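Local coordinates for fatty acid-binding protein TM_1468 (Thermotoga maritima, PDB 1VPV) that binds long-chain fatty acids such as palmitate and may take part in lipid transport or fatty acid metabolism, at residues E31-D36 with P140-R145; I35-L40 with D52-E57. One frame throughout, in Å; residues are numbered along the deposited sequence.

Contact 1 (E31-D36 with P140-R145); sequences EKYDID and PARVAR
R145 reaches from helix 138-149 to the turn at Y33 and D34 and holds both backbone carbonyls. Its NE donates to Y33 O at 2.7 Å, with an N-H...O angle of 159°, and its NH2 donates to D34 O at 3.1 Å. NH2 also makes a weak bond to Y33 O, so two N-H groups grip that oxygen. Both oxygens lie in the guanidinium plane, whereas each main donor sits above the plane of the carbonyl it meets. With CG anti to the backbone N (chi1 179°), the R145 chain passes the edge of the Y33 ring, CG lying 3.7 Å from Y33 CD1; ring and guanidinium are only 12° from coplanar. R142 comes over one ring face, its CG 4.1 Å from the Y33 ring centroid in a CH-pi contact offset toward the rim, and its CD is 3.5 Å from Y33 OH. K32 CG lies over the centre of the opposite face. Past the turn, at the start of the strand, I35 CD1 meets A141 CB at 3.7 Å. The solvent side is looser: K32 is exposed, and its NZ makes only a weak 3.4 Å bond to Y33 OH. D34 OD2 is 4.0 Å from R145 NH2, but no N-H points at it; that carboxylate bonds instead to Y95 and K16. A leucine in place of R145 would probably leave Y33 O and D34 O without their side-chain donors and the turn freer to shift. R145 NH2 also bonds V15 O, and I35 and R145 both touch I17, which ties the contact to strand 15-20. Helix 138-149 packs on strand 97-102 through P140 and A144 and beside helix 154-166, while a salt bridge from R142 to D270 reaches strand 267-275 of the other sheet.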
ATOM      1  N   GLU A  31      -8.535 -13.906   2.377  1.00 24.56           N
ATOM      2  CA  GLU A  31      -9.115 -15.047   3.058  1.00 24.60           C
ATOM      3  C   GLU A  31      -8.134 -15.624   4.110  1.00 23.17           C
ATOM      4  O   GLU A  31      -8.523 -16.001   5.198  1.00 24.00           O
ATOM      5  CB  GLU A  31      -9.525 -16.110   2.028  1.00 23.74           C
ATOM      6  CG  GLU A  31     -10.973 -16.566   2.165  1.00 33.46           C
ATOM      7  N   LYS A  32      -6.858 -15.666   3.773  1.00 21.96           N
ATOM      8  CA  LYS A  32      -5.869 -16.340   4.574  1.00 21.78           C
ATOM      9  C   LYS A  32      -5.634 -15.624   5.932  1.00 22.19           C
ATOM     10  O   LYS A  32      -5.474 -16.293   6.953  1.00 19.61           O
ATOM     11  CB  LYS A  32      -4.581 -16.436   3.750  1.00 21.06           C
ATOM     12  CG  LYS A  32      -3.373 -17.060   4.427  1.00 24.99           C
ATOM     13  CD  LYS A  32      -2.301 -17.377   3.361  1.00 28.27           C
ATOM     14  CE  LYS A  32      -0.868 -17.291   3.894  1.00 38.06           C
ATOM     15  NZ  LYS A  32      -0.631 -18.162   5.072  1.00 42.58           N
ATOM     16  N   TYR A  33      -5.607 -14.286   5.933  1.00 20.57           N
ATOM     17  CA  TYR A  33      -5.462 -13.505   7.163  1.00 22.75           C
ATOM     18  C   TYR A  33      -6.747 -12.754   7.556  1.00 23.18           C
ATOM     19  O   TYR A  33      -6.710 -11.881   8.454  1.00 22.40           O
ATOM     20  CB  TYR A  33      -4.279 -12.517   7.050  1.00 22.80           C
ATOM     21  CG  TYR A  33      -2.970 -13.221   6.845  1.00 22.54           C
ATOM     22  CD1 TYR A  33      -2.443 -14.058   7.835  1.00 24.05           C
ATOM     23  CD2 TYR A  33      -2.272 -13.100   5.660  1.00 19.72           C
ATOM     24  CE1 TYR A  33      -1.229 -14.725   7.641  1.00 21.69           C
ATOM     25  CE2 TYR A  33      -1.079 -13.771   5.457  1.00 21.40           C
ATOM     26  CZ  TYR A  33      -0.558 -14.572   6.448  1.00 21.21           C
ATOM     27  OH  TYR A  33       0.637 -15.219   6.232  1.00 25.68           O
ATOM     28  N   ASP A  34      -7.870 -13.112   6.924  1.00 22.36           N
ATOM     29  CA  ASP A  34      -9.178 -12.461   7.183  1.00 22.73           C
ATOM     30  C   ASP A  34      -9.060 -10.900   7.151  1.00 22.61           C
ATOM     31  O   ASP A  34      -9.350 -10.178   8.124  1.00 18.83           O
ATOM     32  CB  ASP A  34      -9.803 -12.990   8.484  1.00 21.35           C
ATOM     33  CG  ASP A  34     -11.278 -12.566   8.642  1.00 29.36           C
ATOM     34  OD1 ASP A  34     -11.869 -12.144   7.624  1.00 30.87           O
ATOM     35  OD2 ASP A  34     -11.852 -12.663   9.758  1.00 28.04           O
ATOM     36  N   ILE A  35      -8.567 -10.414   6.017  1.00 22.94           N
ATOM     37  CA  ILE A  35      -8.411  -9.010   5.773  1.00 22.94           C
ATOM     38  C   ILE A  35      -9.369  -8.641   4.617  1.00 23.00           C
ATOM     39  O   ILE A  35      -9.366  -9.280   3.577  1.00 21.15           O
ATOM     40  CB  ILE A  35      -6.973  -8.676   5.372  1.00 24.02           C
ATOM     41  CG1 ILE A  35      -5.994  -8.967   6.510  1.00 25.81           C
ATOM     42  CG2 ILE A  35      -6.855  -7.217   4.916  1.00 25.57           C
ATOM     43  CD1 ILE A  35      -4.552  -8.957   6.067  1.00 23.22           C
ATOM     44  N   ASP A  36     -10.163  -7.595   4.829  1.00 22.68           N
ATOM     45  CA  ASP A  36     -11.077  -7.067   3.851  1.00 22.30           C
ATOM     46  C   ASP A  36     -10.492  -5.776   3.312  1.00 22.03           C
ATOM     47  O   ASP A  36      -9.680  -5.122   3.983  1.00 25.51           O
ATOM     48  CB  ASP A  36     -12.399  -6.768   4.553  1.00 24.33           C
ATOM     49  CG  ASP A  36     -13.592  -6.673   3.601  1.00 29.42           C
ATOM     50  OD1 ASP A  36     -13.431  -6.829   2.366  1.00 27.51           O
ATOM     51  OD2 ASP A  36     -14.704  -6.425   4.127  1.00 30.64           O
ATOM     52  N   PRO A 140       2.153  -4.660   8.022  1.00 23.02           N
ATOM     53  CA  PRO A 140       1.605  -4.562   9.398  1.00 24.29           C
ATOM     54  C   PRO A 140       0.259  -5.263   9.657  1.00 23.55           C
ATOM     55  O   PRO A 140      -0.031  -5.599  10.804  1.00 26.77           O
ATOM     56  CB  PRO A 140       1.495  -3.053   9.638  1.00 24.53           C
ATOM     57  CG  PRO A 140       1.594  -2.415   8.310  1.00 23.44           C
ATOM     58  CD  PRO A 140       2.385  -3.337   7.433  1.00 21.41           C
ATOM     59  N   ALA A 141      -0.541  -5.496   8.625  1.00 22.44           N
ATOM     60  CA  ALA A 141      -1.794  -6.248   8.786  1.00 21.14           C
ATOM     61  C   ALA A 141      -1.560  -7.712   9.028  1.00 21.75           C
ATOM     62  O   ALA A 141      -2.227  -8.321   9.878  1.00 25.75           O
ATOM     63  CB  ALA A 141      -2.677  -6.090   7.581  1.00 19.76           C
ATOM     64  N   ARG A 142      -0.679  -8.305   8.230  1.00 23.13           N
ATOM     65  CA  ARG A 142      -0.258  -9.684   8.451  1.00 21.60           C
ATOM     66  C   ARG A 142       0.260  -9.859   9.863  1.00 21.85           C
ATOM     67  O   ARG A 142      -0.127 -10.803  10.560  1.00 22.63           O
ATOM     68  CB  ARG A 142       0.817 -10.108   7.490  1.00 19.27           C
ATOM     69  CG  ARG A 142       1.345 -11.523   7.764  1.00 24.62           C
ATOM     70  CD  ARG A 142       2.101 -12.095   6.593  1.00 23.28           C
ATOM     71  NE  ARG A 142       3.232 -11.228   6.254  1.00 25.54           N
ATOM     72  CZ  ARG A 142       4.072 -11.450   5.243  1.00 26.67           C
ATOM     73  NH1 ARG A 142       3.952 -12.527   4.481  1.00 21.09           N
ATOM     74  NH2 ARG A 142       5.058 -10.595   5.007  1.00 29.56           N
ATOM     75  N   VAL A 143       1.130  -8.950  10.269  1.00 21.50           N
ATOM     76  CA  VAL A 143       1.779  -9.042  11.573  1.00 23.32           C
ATOM     77  C   VAL A 143       0.743  -8.943  12.668  1.00 22.38           C
ATOM     78  O   VAL A 143       0.809  -9.674  13.617  1.00 21.30           O
ATOM     79  CB  VAL A 143       2.854  -7.932  11.761  1.00 24.66           C
ATOM     80  CG1 VAL A 143       3.326  -7.890  13.176  1.00 25.46           C
ATOM     81  CG2 VAL A 143       4.059  -8.179  10.810  1.00 24.31           C
ATOM     82  N   ALA A 144      -0.222  -8.039  12.524  1.00 22.12           N
ATOM     83  CA  ALA A 144      -1.302  -7.950  13.482  1.00 22.02           C
ATOM     84  C   ALA A 144      -2.059  -9.255  13.568  1.00 21.43           C
ATOM     85  O   ALA A 144      -2.488  -9.671  14.660  1.00 19.70           O
ATOM     86  CB  ALA A 144      -2.249  -6.854  13.109  1.00 23.27           C
ATOM     87  N   ARG A 145      -2.242  -9.916  12.432  1.00 20.65           N
ATOM     88  CA  ARG A 145      -3.011 -11.172  12.453  1.00 19.77           C
ATOM     89  C   ARG A 145      -2.237 -12.237  13.207  1.00 19.43           C
ATOM     90  O   ARG A 145      -2.779 -12.933  14.075  1.00 18.75           O
ATOM     91  CB  ARG A 145      -3.318 -11.673  11.031  1.00 19.69           C
ATOM     92  CG  ARG A 145      -4.086 -12.996  11.003  1.00 20.20           C
ATOM     93  CD  ARG A 145      -5.412 -12.927  11.843  1.00 17.30           C
ATOM     94  NE  ARG A 145      -6.444 -12.159  11.134  1.00 18.86           N
ATOM     95  CZ  ARG A 145      -7.534 -11.632  11.690  1.00 17.30           C
ATOM     96  NH1 ARG A 145      -7.778 -11.749  12.977  1.00 23.78           N
ATOM     97  NH2 ARG A 145      -8.385 -10.963  10.940  1.00 24.76           N
TER

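Contact 2 (I35-L40 with D52-E57); sequences IDSIPL and DEREPE. With PLM (palmitic acid), chain D.
The E53 carboxylate offers a face to the P39 ring: P39 CG is 3.8 Å from E53 OE2 and 4.0 Å from both E53 CD and E53 OE1, near-equal spacings that put it above the carboxylate plane. E53 folds back to get there, its chain bent at chi2 (-73°). At another atom of the same ring, P39 CB rests 3.6 Å from D52 O. The carboxylate of D52 turns elsewhere, to the backbone N of K278 and V279 at the start of helix 278-284 and to S21 OG. The direct backbone link is D52 N to L40 O, 2.9 Å long and nearly in line with the carbonyl bond. Further back along the strand, a water joins the segments: it donates to D52 O and also bonds S37 OG, 2.8 Å in each case. S37 OG also lies against R54, 3.3 Å from its CG, here simply packing against a methylene. R54 then leads away, NH2 bonding V25 O and P275 O; its backbone is the centre of an inverse gamma turn. Beyond P39, L40 CD2 comes within 3.4 Å of palmitate C2, next to the carboxylate that S108 and T75 bind. The contact thus mixes one direct bond and one water bridge with close packing of P39 ring carbons against a carboxylate and a carbonyl oxygen. The two amides at the start of helix 278-284 would probably favour the ionised form of D52, and S21 OG, bonded to both D52 OD2 and L40 N, links the two segments a second way, near the lipid head.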
ATOM      1  N   ILE A  35      -8.567 -10.414   6.017  1.00 22.94           N
ATOM      2  CA  ILE A  35      -8.411  -9.010   5.773  1.00 22.94           C
ATOM      3  C   ILE A  35      -9.369  -8.641   4.617  1.00 23.00           C
ATOM      4  O   ILE A  35      -9.366  -9.280   3.577  1.00 21.15           O
ATOM      5  CB  ILE A  35      -6.973  -8.676   5.372  1.00 24.02           C
ATOM      6  CG1 ILE A  35      -5.994  -8.967   6.510  1.00 25.81           C
ATOM      7  CG2 ILE A  35      -6.855  -7.217   4.916  1.00 25.57           C
ATOM      8  CD1 ILE A  35      -4.552  -8.957   6.067  1.00 23.22           C
ATOM      9  N   ASP A  36     -10.163  -7.595   4.829  1.00 22.68           N
ATOM     10  CA  ASP A  36     -11.077  -7.067   3.851  1.00 22.30           C
ATOM     11  C   ASP A  36     -10.492  -5.776   3.312  1.00 22.03           C
ATOM     12  O   ASP A  36      -9.680  -5.122   3.983  1.00 25.51           O
ATOM     13  CB  ASP A  36     -12.399  -6.768   4.553  1.00 24.33           C
ATOM     14  CG  ASP A  36     -13.592  -6.673   3.601  1.00 29.42           C
ATOM     15  OD1 ASP A  36     -13.431  -6.829   2.366  1.00 27.51           O
ATOM     16  OD2 ASP A  36     -14.704  -6.425   4.127  1.00 30.64           O
ATOM     17  N   SER A  37     -10.937  -5.405   2.116  1.00 20.87           N
ATOM     18  CA  SER A  37     -10.501  -4.204   1.433  1.00 22.47           C
ATOM     19  C   SER A  37     -11.700  -3.267   1.174  1.00 23.26           C
ATOM     20  O   SER A  37     -12.695  -3.687   0.594  1.00 21.46           O
ATOM     21  CB  SER A  37      -9.839  -4.588   0.100  1.00 21.12           C
ATOM     22  OG  SER A  37      -9.128  -3.484  -0.424  1.00 27.83           O
ATOM     23  N   ILE A  38     -11.617  -2.013   1.625  1.00 23.23           N
ATOM     24  CA  ILE A  38     -12.693  -1.054   1.359  1.00 23.13           C
ATOM     25  C   ILE A  38     -12.288  -0.164   0.180  1.00 23.22           C
ATOM     26  O   ILE A  38     -11.227   0.417   0.203  1.00 21.74           O
ATOM     27  CB  ILE A  38     -13.097  -0.199   2.596  1.00 23.40           C
ATOM     28  CG1 ILE A  38     -14.181   0.796   2.211  1.00 17.52           C
ATOM     29  CG2 ILE A  38     -11.898   0.529   3.224  1.00 22.39           C
ATOM     30  CD1 ILE A  38     -14.780   1.519   3.409  1.00 22.84           C
ATOM     31  N   PRO A  39     -13.135  -0.091  -0.866  1.00 24.83           N
ATOM     32  CA  PRO A  39     -12.757   0.657  -2.068  1.00 24.94           C
ATOM     33  C   PRO A  39     -12.706   2.177  -1.890  1.00 25.17           C
ATOM     34  O   PRO A  39     -13.620   2.777  -1.321  1.00 23.18           O
ATOM     35  CB  PRO A  39     -13.854   0.299  -3.092  1.00 24.07           C
ATOM     36  CG  PRO A  39     -14.730  -0.721  -2.449  1.00 25.19           C
ATOM     37  CD  PRO A  39     -14.473  -0.712  -0.984  1.00 23.76           C
ATOM     38  N   LEU A  40     -11.645   2.788  -2.396  1.00 23.34           N
ATOM     39  CA  LEU A  40     -11.712   4.195  -2.724  1.00 22.67           C
ATOM     40  C   LEU A  40     -12.288   4.312  -4.150  1.00 22.91           C
ATOM     41  O   LEU A  40     -12.595   3.303  -4.801  1.00 20.22           O
ATOM     42  CB  LEU A  40     -10.329   4.849  -2.626  1.00 23.21           C
ATOM     43  CG  LEU A  40      -9.878   5.300  -1.247  1.00 18.93           C
ATOM     44  CD1 LEU A  40      -9.542   4.090  -0.353  1.00 20.47           C
ATOM     45  CD2 LEU A  40      -8.692   6.230  -1.350  1.00 20.76           C
ATOM     46  N   ASP A  52     -12.528   0.970  -6.508  1.00 26.91           N
ATOM     47  CA  ASP A  52     -11.260   0.221  -6.541  1.00 26.39           C
ATOM     48  C   ASP A  52     -11.456  -1.132  -5.841  1.00 26.94           C
ATOM     49  O   ASP A  52     -11.021  -1.326  -4.702  1.00 27.01           O
ATOM     50  CB  ASP A  52     -10.182   1.089  -5.872  1.00 27.03           C
ATOM     51  CG  ASP A  52      -8.739   0.554  -6.040  1.00 27.32           C
ATOM     52  OD1 ASP A  52      -8.508  -0.499  -6.641  1.00 25.88           O
ATOM     53  OD2 ASP A  52      -7.797   1.202  -5.535  1.00 25.44           O
ATOM     54  N   GLU A  53     -12.144  -2.068  -6.509  1.00 28.46           N
ATOM     55  CA  GLU A  53     -12.421  -3.391  -5.912  1.00 27.48           C
ATOM     56  C   GLU A  53     -11.212  -4.313  -6.043  1.00 26.90           C
ATOM     57  O   GLU A  53     -10.619  -4.374  -7.118  1.00 24.28           O
ATOM     58  CB  GLU A  53     -13.585  -4.076  -6.623  1.00 27.92           C
ATOM     59  CG  GLU A  53     -14.938  -3.418  -6.467  1.00 39.84           C
ATOM     60  CD  GLU A  53     -15.585  -3.571  -5.086  1.00 47.00           C
ATOM     61  OE1 GLU A  53     -15.058  -4.291  -4.207  1.00 52.63           O
ATOM     62  OE2 GLU A  53     -16.656  -2.951  -4.896  1.00 53.67           O
ATOM     63  N   ARG A  54     -10.870  -5.051  -4.983  1.00 27.88           N
ATOM     64  CA  ARG A  54      -9.739  -5.983  -5.027  1.00 30.87           C
ATOM     65  C   ARG A  54     -10.172  -7.282  -5.642  1.00 29.85           C
ATOM     66  O   ARG A  54     -10.358  -8.266  -4.948  1.00 29.37           O
ATOM     67  CB  ARG A  54      -9.131  -6.312  -3.646  1.00 29.94           C
ATOM     68  CG  ARG A  54      -8.247  -5.305  -3.044  1.00 36.13           C
ATOM     69  CD  ARG A  54      -7.097  -4.818  -3.935  1.00 38.21           C
ATOM     70  NE  ARG A  54      -5.881  -5.645  -3.988  1.00 30.81           N
ATOM     71  CZ  ARG A  54      -4.843  -5.348  -4.777  1.00 31.68           C
ATOM     72  NH1 ARG A  54      -4.884  -4.282  -5.561  1.00 27.11           N
ATOM     73  NH2 ARG A  54      -3.772  -6.120  -4.821  1.00 30.08           N
ATOM     74  N   GLU A  55     -10.245  -7.278  -6.955  1.00 30.23           N
ATOM     75  CA  GLU A  55     -10.666  -8.404  -7.732  1.00 30.88           C
ATOM     76  C   GLU A  55      -9.739  -8.411  -8.951  1.00 29.45           C
ATOM     77  O   GLU A  55      -9.642  -7.393  -9.628  1.00 28.95           O
ATOM     78  CB  GLU A  55     -12.127  -8.187  -8.106  1.00 34.12           C
ATOM     79  CG  GLU A  55     -12.545  -8.636  -9.506  1.00 44.83           C
ATOM     80  CD  GLU A  55     -12.692 -10.127  -9.625  1.00 55.05           C
ATOM     81  OE1 GLU A  55     -13.545 -10.679  -8.907  1.00 63.68           O
ATOM     82  OE2 GLU A  55     -11.963 -10.738 -10.441  1.00 60.65           O
ATOM     83  N   PRO A  56      -9.014  -9.524  -9.200  1.00 28.27           N
ATOM     84  CA  PRO A  56      -8.005  -9.518 -10.280  1.00 28.29           C
ATOM     85  C   PRO A  56      -8.540  -9.053 -11.636  1.00 28.52           C
ATOM     86  O   PRO A  56      -7.871  -8.289 -12.301  1.00 25.79           O
ATOM     87  CB  PRO A  56      -7.560 -10.992 -10.385  1.00 28.15           C
ATOM     88  CG  PRO A  56      -7.959 -11.625  -9.119  1.00 28.30           C
ATOM     89  CD  PRO A  56      -9.096 -10.833  -8.517  1.00 25.35           C
ATOM     90  N   GLU A  57      -9.722  -9.523 -12.051  1.00 30.38           N
ATOM     91  CA  GLU A  57     -10.287  -9.128 -13.356  1.00 29.42           C
ATOM     92  C   GLU A  57     -10.508  -7.615 -13.452  1.00 30.07           C
ATOM     93  O   GLU A  57     -10.150  -7.008 -14.468  1.00 30.99           O
ATOM     94  CB  GLU A  57     -11.608  -9.848 -13.657  1.00 28.44           C
TER
HETATM   95  C1  PLM D 501      -7.593   9.623  -2.075  1.00 34.58           C
HETATM   96  O1  PLM D 501      -7.982   9.903  -0.904  1.00 33.10           O
HETATM   97  O2  PLM D 501      -8.119  10.162  -3.101  1.00 29.42           O
HETATM   98  C2  PLM D 501      -6.491   8.600  -2.226  1.00 28.71           C
HETATM   99  C3  PLM D 501      -5.158   9.262  -2.510  1.00 19.59           C
HETATM  100  C4  PLM D 501      -4.101   8.204  -2.798  1.00 17.20           C
HETATM  101  C5  PLM D 501      -2.789   8.897  -3.152  1.00 17.40           C
HETATM  102  C6  PLM D 501      -1.688   7.915  -3.460  1.00 19.64           C
HETATM  103  C7  PLM D 501      -0.359   8.596  -3.748  1.00 20.02           C
HETATM  104  C8  PLM D 501       0.608   7.642  -4.443  1.00 18.58           C
HETATM  105  C9  PLM D 501       1.181   6.628  -3.477  1.00 18.97           C
HETATM  106  CA  PLM D 501       2.077   5.621  -4.171  1.00 21.27           C
HETATM  107  CB  PLM D 501       2.757   4.718  -3.153  1.00 15.01           C
HETATM  108  CC  PLM D 501       3.415   3.533  -3.853  1.00 18.39           C
HETATM  109  CD  PLM D 501       4.260   2.677  -2.886  1.00 20.79           C
HETATM  110  CE  PLM D 501       4.732   1.382  -3.523  1.00 21.45           C
HETATM  111  CF  PLM D 501       5.713   0.620  -2.646  1.00 28.46           C
HETATM  112  CG  PLM D 501       5.015  -0.250  -1.597  1.00 28.46           C
HETATM  113  O   HOH W   1     -11.052  -2.464  -2.124  1.00 24.03           O

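How the contacts relate
Contacts 1 and 2 draw on one piece of chain, the strand 35-43, and share I35 and D36; their centres are 14 Å apart. I35 touches across contact 1 alone, and D36 touches across neither, its carboxylate being bonded to R86 and Y90. Contact 1 is at the strand's start, and contact 2 lies further along it, near the carboxyl end of the fatty acid. The L40 side chain is about 4 Å from that of S108 and about 6 Å from that of T75. In contact 1, the side chain of R142 is about 12 Å from the bound palmitic acid (PLM). Contact 2 therefore borders the lipid site directly, while contact 1 joins the helix-to-strand turn to helix 138-149, away from that site.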